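Local structure of 2-hydroxyisobutyryl-CoA synthetase (Aquincola tertiaricarbonis, 6HDY) at residues P36-M41 with Q301-T306; H227-A232 with E265-A270. The protein belongs to the acyl-CoA synthetases of the ANL superfamily of AMP-binding enzymes. One frame throughout, in Å; residues are numbered along the deposited sequence.

Contact 1 (P36-M41 with Q301-T306); sequences PRRETM and QDIIYT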
loop_
_atom_site.group_PDB
_atom_site.type_symbol
_atom_site.label_atom_id
_atom_site.label_comp_id
_atom_site.label_asym_id
_atom_site.label_seq_id
_atom_site.Cartn_x
_atom_site.Cartn_y
_atom_site.Cartn_z
ATOM N N PRO A 36 -14.916 5.868 28.079
ATOM C CA PRO A 36 -14.695 6.562 29.361
ATOM C C PRO A 36 -14.260 5.668 30.527
ATOM O O PRO A 36 -13.305 6.031 31.214
ATOM C CB PRO A 36 -16.045 7.251 29.637
ATOM C CG PRO A 36 -16.649 7.446 28.266
ATOM C CD PRO A 36 -16.208 6.258 27.464
ATOM N N ARG A 37 -14.930 4.505 30.740
ATOM C CA ARG A 37 -14.602 3.600 31.849
ATOM C C ARG A 37 -13.216 3.029 31.748
ATOM O O ARG A 37 -12.402 3.346 32.606
ATOM C CB ARG A 37 -15.650 2.484 32.053
ATOM C CG ARG A 37 -15.377 1.558 33.255
ATOM C CD ARG A 37 -15.451 2.293 34.594
ATOM N NE ARG A 37 -15.161 1.425 35.739
ATOM C CZ ARG A 37 -14.791 1.870 36.940
ATOM N NH1 ARG A 37 -14.564 1.013 37.931
ATOM N NH2 ARG A 37 -14.623 3.170 37.153
ATOM N N ARG A 38 -12.925 2.232 30.687
ATOM C CA ARG A 38 -11.619 1.596 30.466
ATOM C C ARG A 38 -10.436 2.573 30.557
ATOM O O ARG A 38 -9.413 2.246 31.161
ATOM C CB ARG A 38 -11.602 0.847 29.131
ATOM C CG ARG A 38 -12.429 -0.443 29.140
ATOM C CD ARG A 38 -12.618 -1.056 27.748
ATOM N NE ARG A 38 -11.373 -1.608 27.213
ATOM C CZ ARG A 38 -11.293 -2.545 26.273
ATOM N NH1 ARG A 38 -12.393 -3.078 25.760
ATOM N NH2 ARG A 38 -10.108 -2.953 25.837
ATOM N N GLU A 39 -10.626 3.796 30.030
ATOM C CA GLU A 39 -9.624 4.856 29.936
ATOM C C GLU A 39 -9.401 5.696 31.209
ATOM O O GLU A 39 -8.277 6.152 31.431
ATOM C CB GLU A 39 -9.960 5.785 28.749
ATOM C CG GLU A 39 -9.955 5.090 27.385
ATOM C CD GLU A 39 -10.268 5.961 26.182
ATOM O OE1 GLU A 39 -10.672 5.421 25.126
ATOM O OE2 GLU A 39 -10.084 7.191 26.286
ATOM N N THR A 40 -10.466 5.949 31.999
ATOM C CA THR A 40 -10.382 6.805 33.168
ATOM C C THR A 40 -10.678 6.099 34.506
ATOM O O THR A 40 -10.637 6.780 35.512
ATOM C CB THR A 40 -11.268 8.078 33.014
ATOM O OG1 THR A 40 -12.647 7.749 33.180
ATOM C CG2 THR A 40 -11.056 8.806 31.702
ATOM N N MET A 41 -10.945 4.767 34.537
ATOM C CA MET A 41 -11.211 4.021 35.789
ATOM C C MET A 41 -10.023 4.019 36.770
ATOM O O MET A 41 -8.892 4.146 36.304
ATOM C CB MET A 41 -11.605 2.569 35.482
ATOM C CG MET A 41 -10.467 1.696 34.954
ATOM S SD MET A 41 -11.111 0.206 34.164
ATOM C CE MET A 41 -11.779 -0.664 35.584
ATOM N N GLN A 301 -3.099 0.164 28.860
ATOM C CA GLN A 301 -2.960 -1.102 29.578
ATOM C C GLN A 301 -4.036 -2.163 29.330
ATOM O O GLN A 301 -3.717 -3.355 29.387
ATOM C CB GLN A 301 -2.826 -0.833 31.084
ATOM C CG GLN A 301 -1.517 -0.127 31.483
ATOM C CD GLN A 301 -0.257 -0.894 31.130
ATOM O OE1 GLN A 301 0.152 -0.985 29.962
ATOM N NE2 GLN A 301 0.425 -1.409 32.137
ATOM N N ASP A 302 -5.298 -1.752 29.109
ATOM C CA ASP A 302 -6.411 -2.679 28.848
ATOM C C ASP A 302 -6.475 -3.147 27.382
ATOM O O ASP A 302 -7.342 -3.972 27.034
ATOM C CB ASP A 302 -7.750 -2.093 29.316
ATOM C CG ASP A 302 -7.999 -0.713 28.766
ATOM O OD1 ASP A 302 -7.395 0.249 29.290
ATOM O OD2 ASP A 302 -8.763 -0.597 27.784
ATOM N N ILE A 303 -5.577 -2.620 26.524
ATOM C CA ILE A 303 -5.456 -3.040 25.121
ATOM C C ILE A 303 -4.286 -4.056 25.040
ATOM O O ILE A 303 -4.482 -5.173 24.589
ATOM C CB ILE A 303 -5.316 -1.838 24.125
ATOM C CG1 ILE A 303 -6.617 -0.978 24.104
ATOM C CG2 ILE A 303 -4.961 -2.360 22.700
ATOM C CD1 ILE A 303 -6.586 0.342 23.315
ATOM N N ILE A 304 -3.095 -3.660 25.530
ATOM C CA ILE A 304 -1.870 -4.453 25.650
ATOM C C ILE A 304 -1.251 -4.060 26.994
ATOM O O ILE A 304 -1.128 -2.872 27.293
ATOM C CB ILE A 304 -0.875 -4.227 24.452
ATOM C CG1 ILE A 304 -1.363 -4.955 23.184
ATOM C CG2 ILE A 304 0.617 -4.587 24.799
ATOM C CD1 ILE A 304 -0.696 -4.499 21.906
ATOM N N TYR A 305 -0.847 -5.058 27.782
ATOM C CA TYR A 305 -0.216 -4.849 29.077
ATOM C C TYR A 305 1.284 -4.568 28.918
ATOM O O TYR A 305 2.058 -5.461 28.560
ATOM C CB TYR A 305 -0.509 -6.053 30.005
ATOM C CG TYR A 305 0.109 -5.951 31.382
ATOM C CD1 TYR A 305 -0.101 -4.826 32.187
ATOM C CD2 TYR A 305 0.898 -6.979 31.889
ATOM C CE1 TYR A 305 0.472 -4.727 33.452
ATOM C CE2 TYR A 305 1.465 -6.895 33.160
ATOM C CZ TYR A 305 1.242 -5.773 33.941
ATOM O OH TYR A 305 1.801 -5.704 35.191
ATOM N N THR A 306 1.680 -3.304 29.131
ATOM C CA THR A 306 3.079 -2.876 29.035
ATOM C C THR A 306 3.746 -2.965 30.430
ATOM O O THR A 306 3.189 -2.484 31.433
ATOM C CB THR A 306 3.196 -1.443 28.446
ATOM O OG1 THR A 306 2.621 -1.385 27.140
ATOM C CG2 THR A 306 4.653 -0.938 28.374
#
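R38, on the short helix 36-40, meets D302, in the loop that leads into strand 304-310, through a salt bridge in which one carboxylate oxygen does nearly all the work. R38 NE donates to D302 OD2 over 2.9 Å, nearly straight at 164° and almost within the guanidinium plane. On the acid, OD2 is met on its anti side, 32° out of the carboxylate plane, and the two flat groups stand 70° apart, so this is no two-pronged, coplanar pair. A bend at the third torsion of R38 brings NH2 round the same oxygen, where it adds a weak bond to OD2 and another weak one to the D302 backbone O at 3.2 Å. The tight part ends there. Beyond it the fit is looser: I303 CG1 comes only within 4.4 Å of R38 NH2, obliquely, and its side chain rests instead on helix 141-157. P36, exposed, and T40, partly exposed, lie on the helix without touching the loop, T40 OG1 bonding back to P36 O at 2.7 Å. R38 also pairs with E331, while R153 reaches D302 OD2 and Y359 binds D302 OD1. R38 and D302 are buried, and the partners of opposite charge around them would probably offset their charges and favour an ionised D302; the bridge fastens the N-terminal helix to the approach of the antiparallel sheet.

Contact 2 (H227-A232 with E265-A270); sequences HLAEVA and EEAYGA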
loop_
_atom_site.group_PDB
_atom_site.type_symbol
_atom_site.label_atom_id
_atom_site.label_comp_id
_atom_site.label_asym_id
_atom_site.label_seq_id
_atom_site.Cartn_x
_atom_site.Cartn_y
_atom_site.Cartn_z
ATOM N N HIS A 227 11.268 15.320 5.699
ATOM C CA HIS A 227 11.613 15.245 4.278
ATOM C C HIS A 227 10.551 15.880 3.384
ATOM O O HIS A 227 10.885 16.604 2.440
ATOM C CB HIS A 227 11.946 13.811 3.852
ATOM C CG HIS A 227 12.140 13.637 2.370
ATOM N ND1 HIS A 227 12.984 14.467 1.647
ATOM C CD2 HIS A 227 11.594 12.725 1.527
ATOM C CE1 HIS A 227 12.932 14.032 0.398
ATOM N NE2 HIS A 227 12.102 12.996 0.270
ATOM N N LEU A 228 9.276 15.639 3.716
ATOM C CA LEU A 228 8.121 16.169 3.005
ATOM C C LEU A 228 8.046 17.711 3.031
ATOM O O LEU A 228 7.637 18.299 2.025
ATOM C CB LEU A 228 6.833 15.508 3.543
ATOM C CG LEU A 228 5.636 15.450 2.614
ATOM C CD1 LEU A 228 5.962 14.689 1.334
ATOM C CD2 LEU A 228 4.456 14.830 3.324
ATOM N N ALA A 229 8.491 18.368 4.136
ATOM C CA ALA A 229 8.510 19.847 4.230
ATOM C C ALA A 229 9.555 20.450 3.270
ATOM O O ALA A 229 9.316 21.508 2.676
ATOM C CB ALA A 229 8.776 20.296 5.659
ATOM N N GLU A 230 10.701 19.741 3.089
ATOM C CA GLU A 230 11.773 20.152 2.172
ATOM C C GLU A 230 11.249 19.976 0.770
ATOM O O GLU A 230 11.469 20.845 -0.062
ATOM C CB GLU A 230 13.043 19.314 2.341
ATOM C CG GLU A 230 13.699 19.405 3.707
ATOM C CD GLU A 230 14.757 18.348 3.953
ATOM O OE1 GLU A 230 15.651 18.597 4.791
ATOM O OE2 GLU A 230 14.699 17.273 3.311
ATOM N N VAL A 231 10.512 18.876 0.513
ATOM C CA VAL A 231 9.895 18.652 -0.793
ATOM C C VAL A 231 8.819 19.735 -1.065
ATOM O O VAL A 231 8.808 20.291 -2.166
ATOM C CB VAL A 231 9.382 17.202 -0.988
ATOM C CG1 VAL A 231 8.645 17.046 -2.314
ATOM C CG2 VAL A 231 10.539 16.211 -0.917
ATOM N N ALA A 232 7.970 20.071 -0.052
ATOM C CA ALA A 232 6.926 21.103 -0.172
ATOM C C ALA A 232 7.577 22.423 -0.558
ATOM O O ALA A 232 7.151 23.060 -1.524
ATOM C CB ALA A 232 6.157 21.255 1.137
ATOM N N GLU A 265 6.194 20.463 14.281
ATOM C CA GLU A 265 5.047 21.308 14.653
ATOM C C GLU A 265 5.145 22.721 14.036
ATOM O O GLU A 265 4.139 23.256 13.583
ATOM C CB GLU A 265 4.912 21.427 16.183
ATOM C CG GLU A 265 4.469 20.133 16.841
ATOM C CD GLU A 265 3.956 20.208 18.264
ATOM O OE1 GLU A 265 4.181 21.240 18.933
ATOM O OE2 GLU A 265 3.307 19.234 18.707
ATOM N N GLU A 266 6.356 23.293 13.970
ATOM C CA GLU A 266 6.556 24.633 13.389
ATOM C C GLU A 266 6.358 24.616 11.868
ATOM O O GLU A 266 5.688 25.505 11.334
ATOM C CB GLU A 266 7.929 25.236 13.796
ATOM C CG GLU A 266 8.492 26.301 12.858
ATOM C CD GLU A 266 7.730 27.613 12.752
ATOM O OE1 GLU A 266 7.554 28.294 13.789
ATOM O OE2 GLU A 266 7.368 27.991 11.613
ATOM N N ALA A 267 6.959 23.630 11.185
ATOM C CA ALA A 267 6.900 23.485 9.732
ATOM C C ALA A 267 5.475 23.313 9.210
ATOM O O ALA A 267 5.168 23.811 8.134
ATOM C CB ALA A 267 7.764 22.305 9.286
ATOM N N TYR A 268 4.614 22.620 9.973
ATOM C CA TYR A 268 3.229 22.336 9.589
ATOM C C TYR A 268 2.166 23.173 10.300
ATOM O O TYR A 268 1.024 23.198 9.848
ATOM C CB TYR A 268 2.929 20.839 9.777
ATOM C CG TYR A 268 3.671 19.946 8.809
ATOM C CD1 TYR A 268 3.178 19.712 7.528
ATOM C CD2 TYR A 268 4.848 19.302 9.186
ATOM C CE1 TYR A 268 3.845 18.868 6.639
ATOM C CE2 TYR A 268 5.515 18.443 8.310
ATOM C CZ TYR A 268 5.017 18.239 7.035
ATOM O OH TYR A 268 5.689 17.413 6.167
ATOM N N GLY A 269 2.538 23.829 11.400
ATOM C CA GLY A 269 1.620 24.618 12.224
ATOM C C GLY A 269 0.540 23.731 12.815
ATOM O O GLY A 269 -0.635 24.100 12.832
ATOM N N ALA A 270 0.927 22.518 13.239
ATOM C CA ALA A 270 0.013 21.498 13.755
ATOM C C ALA A 270 0.612 20.822 14.976
ATOM O O ALA A 270 1.765 21.096 15.300
ATOM C CB ALA A 270 -0.261 20.462 12.658
#
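The Y268 ring faces neither L228 nor A229 with its flat side; it points at helix 222-234 end on, and its hydroxyl makes the contact. Y268 OH lies 3.4 Å from L228 CB and 3.6 Å from the backbone N of A229, while the side chains of L228 and Y268 cross at about a right angle. P239, L244 and, on strand 246-249, L247 also touch the Y268 side chain. With CG beside its own backbone N (chi1 -68°), the tyrosine sends its far end toward the neighbouring helix, although its first bond does not head that way. L228 also packs on L206, V207 and L210 of helix 202-213, its CD2 still near Y268 OH. A229 CB and A267 CB meet at 4.3 Å, and the small alanines are consistent with the close approach of the helices, 6.8 Å between the CA atoms of A229 and A267. Helices 222-234 and 258-268 belong to successive beta-alpha units, whose strands 217-220, 246-249 and 271-274 lie side by side in the parallel sheet. No hydrogen bond joins the two segments, but Y268 OH bonds to A225 O, earlier in helix 222-234: a buried phenol, its polar end satisfied by a main-chain carbonyl, pins the second helix to the first.

In the fold
Near the N terminus the chain forms the short helix 36-40; contact 1 brings it together with residues 301-306, closing a loop of 259 residues. Within that span, contact 2 closes a much smaller one of 32 residues, running from helix 222-234 through strand 246-249 to helix 258-268. The two loops therefore nest and do not cross. Contact 1 ties the N-terminal part to the start of an antiparallel sheet; contact 2 joins consecutive helices that flank the parallel sheet. Their centres lie 33 Å apart and their nearest atoms about 20 Å, without touching.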